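PDB 5ICQ: methylocystis parvus OBBP MbnE from Methylocystis parvus OBBP, which probably binds the copper-chelating peptide methanobactin in the periplasm, acting as the solute-binding component of its uptake machinery. Local coordinates for residues L359-T363 / V568-S574. Sequence-based numbering, arbitrary orientation.
Sequences LYTRT and VPLFHAS
Thr361 and His572 form an antiparallel hydrogen-bonded pair, Thr361 N reaching His572 O at 2.8 Å and His572 N returning to Thr361 O at 2.9 Å. Both side chains project from the same face of the sheet, and Thr361 CG2 sits over one face of the imidazole, 3.6 Å from the centroid of the His572 ring, in a CH-pi contact displaced toward the NE2 rim. At the ring edge, ND1 of His572 hydrogen-bonds OG1 of Thr363 at 2.8 Å, and NE2 is bonded to Glu369, which also takes Ser574 OG; the imidazole is thus pinned at both nitrogens. A water on Thr363 OG1 adds a weak bond to Phe571 O. Tyr360 and Phe571 meet obliquely, planes 33° apart, with Tyr360 CD2 3.4 Å from Phe571 CD1, while Tyr360 CE1 touches the methyl of Ala573. Arg362 starts away from the other strand, but a bend at chi2 (76°) brings its guanidinium back alongside. Arg362 NE and NH2 both donate to Pro569 O, which lies in the guanidinium plane; Arg362 NH2, 2.8 Å from Pro569 O, comes in the carbonyl plane, whereas NE stands above that carbonyl plane. Leu570 O takes the backbone N of Thr363 and a weak bond from Arg362 NE. This short antiparallel pairing ties the chain just after helix 348-355 to strand 567-572, some 205 residues later, within a mixed sheet of the family 5 solute-binding fold; Val568 and Leu570 bond through their backbones to Phe324 and Asn322. Phe348 and Tyr356 extend the aromatic cluster, and helix 291-296 packs on Leu359 and Tyr360.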
ATOM      1  N   LEU A 359      18.936   9.359  -7.443  1.00 11.08           N
ATOM      2  CA  LEU A 359      17.531   9.749  -7.495  1.00  7.27           C
ATOM      3  C   LEU A 359      16.731   9.371  -6.256  1.00 13.16           C
ATOM      4  O   LEU A 359      15.611   9.869  -6.084  1.00 13.70           O
ATOM      5  CB  LEU A 359      16.862   9.118  -8.720  1.00 10.27           C
ATOM      6  CG  LEU A 359      17.355   9.714 -10.047  1.00 18.99           C
ATOM      7  CD1 LEU A 359      16.846   8.887 -11.216  1.00 11.91           C
ATOM      8  CD2 LEU A 359      16.911  11.175 -10.188  1.00 21.54           C
ATOM      9  N   TYR A 360      17.244   8.496  -5.404  1.00 13.59           N
ATOM     10  CA  TYR A 360      16.472   8.042  -4.260  1.00 10.67           C
ATOM     11  C   TYR A 360      16.810   8.840  -3.008  1.00 10.48           C
ATOM     12  O   TYR A 360      17.777   9.600  -2.959  1.00 11.34           O
ATOM     13  CB  TYR A 360      16.713   6.559  -4.017  1.00 10.82           C
ATOM     14  CG  TYR A 360      16.034   5.651  -5.012  1.00 13.29           C
ATOM     15  CD1 TYR A 360      14.719   5.853  -5.393  1.00 13.68           C
ATOM     16  CD2 TYR A 360      16.713   4.565  -5.550  1.00 12.51           C
ATOM     17  CE1 TYR A 360      14.090   4.989  -6.282  1.00 15.01           C
ATOM     18  CE2 TYR A 360      16.097   3.702  -6.431  1.00 13.31           C
ATOM     19  CZ  TYR A 360      14.798   3.914  -6.798  1.00 16.46           C
ATOM     20  OH  TYR A 360      14.208   3.032  -7.678  1.00 17.82           O
ATOM     21  N   THR A 361      15.985   8.649  -1.976  1.00  9.56           N
ATOM     22  CA  THR A 361      16.220   9.262  -0.679  1.00  7.70           C
ATOM     23  C   THR A 361      16.118   8.188   0.400  1.00 10.26           C
ATOM     24  O   THR A 361      15.335   7.243   0.274  1.00  9.52           O
ATOM     25  CB  THR A 361      15.219  10.423  -0.422  1.00 22.69           C
ATOM     26  OG1 THR A 361      15.524  11.060   0.825  1.00 32.92           O
ATOM     27  CG2 THR A 361      13.821   9.910  -0.364  1.00 28.30           C
ATOM     28  N   ARG A 362      16.933   8.315   1.446  1.00 12.22           N
ATOM     29  CA  ARG A 362      16.929   7.301   2.500  1.00  8.32           C
ATOM     30  C   ARG A 362      15.567   7.249   3.181  1.00  9.48           C
ATOM     31  O   ARG A 362      14.962   8.284   3.463  1.00  8.66           O
ATOM     32  CB  ARG A 362      18.010   7.602   3.541  1.00  8.07           C
ATOM     33  CG  ARG A 362      18.285   6.426   4.510  1.00  8.62           C
ATOM     34  CD  ARG A 362      19.126   5.321   3.811  1.00  8.34           C
ATOM     35  NE  ARG A 362      19.180   4.081   4.593  1.00  8.55           N
ATOM     36  CZ  ARG A 362      20.104   3.810   5.519  1.00 10.08           C
ATOM     37  NH1 ARG A 362      21.073   4.681   5.780  1.00 11.07           N
ATOM     38  NH2 ARG A 362      20.054   2.664   6.188  1.00  9.14           N
ATOM     39  N   THR A 363      15.080   6.031   3.438  1.00  9.47           N
ATOM     40  CA  THR A 363      13.886   5.852   4.257  1.00  9.96           C
ATOM     41  C   THR A 363      14.241   5.957   5.741  1.00 12.01           C
ATOM     42  O   THR A 363      15.120   5.236   6.235  1.00  9.83           O
ATOM     43  CB  THR A 363      13.234   4.506   3.948  1.00  9.07           C
ATOM     44  OG1 THR A 363      12.870   4.481   2.561  1.00 10.13           O
ATOM     45  CG2 THR A 363      11.972   4.312   4.804  1.00 10.19           C
ATOM     46  N   VAL A 568      17.146  -2.759   8.623  1.00  8.77           N
ATOM     47  CA  VAL A 568      18.014  -1.675   8.172  1.00  7.82           C
ATOM     48  C   VAL A 568      17.270  -0.963   7.052  1.00  7.72           C
ATOM     49  O   VAL A 568      17.127  -1.535   5.957  1.00  8.47           O
ATOM     50  CB  VAL A 568      19.377  -2.186   7.694  1.00  8.41           C
ATOM     51  CG1 VAL A 568      20.274  -0.996   7.276  1.00 10.13           C
ATOM     52  CG2 VAL A 568      20.048  -2.991   8.794  1.00  9.55           C
ATOM     53  N   PRO A 569      16.755   0.242   7.270  1.00  8.52           N
ATOM     54  CA  PRO A 569      15.880   0.856   6.265  1.00 10.90           C
ATOM     55  C   PRO A 569      16.661   1.122   4.992  1.00  9.45           C
ATOM     56  O   PRO A 569      17.833   1.503   5.034  1.00 10.20           O
ATOM     57  CB  PRO A 569      15.427   2.165   6.924  1.00 17.96           C
ATOM     58  CG  PRO A 569      15.838   2.067   8.359  1.00 14.78           C
ATOM     59  CD  PRO A 569      17.015   1.136   8.410  1.00 10.01           C
ATOM     60  N   LEU A 570      15.992   0.920   3.857  1.00 10.14           N
ATOM     61  CA  LEU A 570      16.603   1.198   2.567  1.00 11.74           C
ATOM     62  C   LEU A 570      16.165   2.583   2.085  1.00 10.08           C
ATOM     63  O   LEU A 570      16.503   3.583   2.726  1.00 10.01           O
ATOM     64  CB  LEU A 570      16.272   0.083   1.569  1.00  7.45           C
ATOM     65  CG  LEU A 570      17.099  -1.184   1.863  1.00  9.92           C
ATOM     66  CD1 LEU A 570      16.609  -2.381   1.055  1.00  9.28           C
ATOM     67  CD2 LEU A 570      18.591  -0.945   1.595  1.00 12.44           C
ATOM     68  N   PHE A 571      15.426   2.679   0.982  1.00  7.10           N
ATOM     69  CA  PHE A 571      15.275   3.986   0.339  1.00  9.02           C
ATOM     70  C   PHE A 571      14.035   4.001  -0.548  1.00 10.35           C
ATOM     71  O   PHE A 571      13.463   2.956  -0.867  1.00 10.46           O
ATOM     72  CB  PHE A 571      16.529   4.324  -0.469  1.00 10.97           C
ATOM     73  CG  PHE A 571      17.032   3.172  -1.294  1.00 11.99           C
ATOM     74  CD1 PHE A 571      16.542   2.948  -2.565  1.00 18.57           C
ATOM     75  CD2 PHE A 571      17.987   2.303  -0.783  1.00 12.74           C
ATOM     76  CE1 PHE A 571      17.000   1.876  -3.325  1.00 25.58           C
ATOM     77  CE2 PHE A 571      18.448   1.235  -1.536  1.00 15.09           C
ATOM     78  CZ  PHE A 571      17.955   1.022  -2.804  1.00 16.43           C
ATOM     79  N   HIS A 572      13.635   5.211  -0.959  1.00  8.60           N
ATOM     80  CA  HIS A 572      12.418   5.389  -1.736  1.00 11.57           C
ATOM     81  C   HIS A 572      12.577   6.615  -2.624  1.00 10.05           C
ATOM     82  O   HIS A 572      13.496   7.413  -2.453  1.00  9.38           O
ATOM     83  CB  HIS A 572      11.192   5.528  -0.822  1.00 12.83           C
ATOM     84  CG  HIS A 572      11.237   6.742   0.055  1.00  9.48           C
ATOM     85  ND1 HIS A 572      11.778   6.728   1.324  1.00  9.07           N
ATOM     86  CD2 HIS A 572      10.816   8.012  -0.160  1.00  9.83           C
ATOM     87  CE1 HIS A 572      11.693   7.937   1.852  1.00 14.73           C
ATOM     88  NE2 HIS A 572      11.113   8.738   0.972  1.00 10.33           N
ATOM     89  N   ALA A 573      11.672   6.745  -3.601  1.00 10.20           N
ATOM     90  CA  ALA A 573      11.570   7.957  -4.401  1.00 12.96           C
ATOM     91  C   ALA A 573      10.610   8.920  -3.707  1.00  9.99           C
ATOM     92  O   ALA A 573       9.499   8.529  -3.329  1.00 12.54           O
ATOM     93  CB  ALA A 573      11.077   7.629  -5.813  1.00 13.86           C
ATOM     94  N   SER A 574      11.046  10.167  -3.512  1.00 10.06           N
ATOM     95  CA  SER A 574      10.185  11.127  -2.829  1.00 14.25           C
ATOM     96  C   SER A 574       9.001  11.515  -3.690  1.00 15.58           C
ATOM     97  O   SER A 574       7.966  11.926  -3.160  1.00 12.59           O
ATOM     98  CB  SER A 574      10.973  12.380  -2.433  1.00 21.84           C
ATOM     99  OG  SER A 574      11.848  12.107  -1.357  1.00 29.29           O
TER
HETATM  100  O   HOH W   1      13.829  10.742  -4.143  1.00 17.34           O
HETATM  101  O   HOH W   2      11.929   2.148   1.678  1.00  8.60           O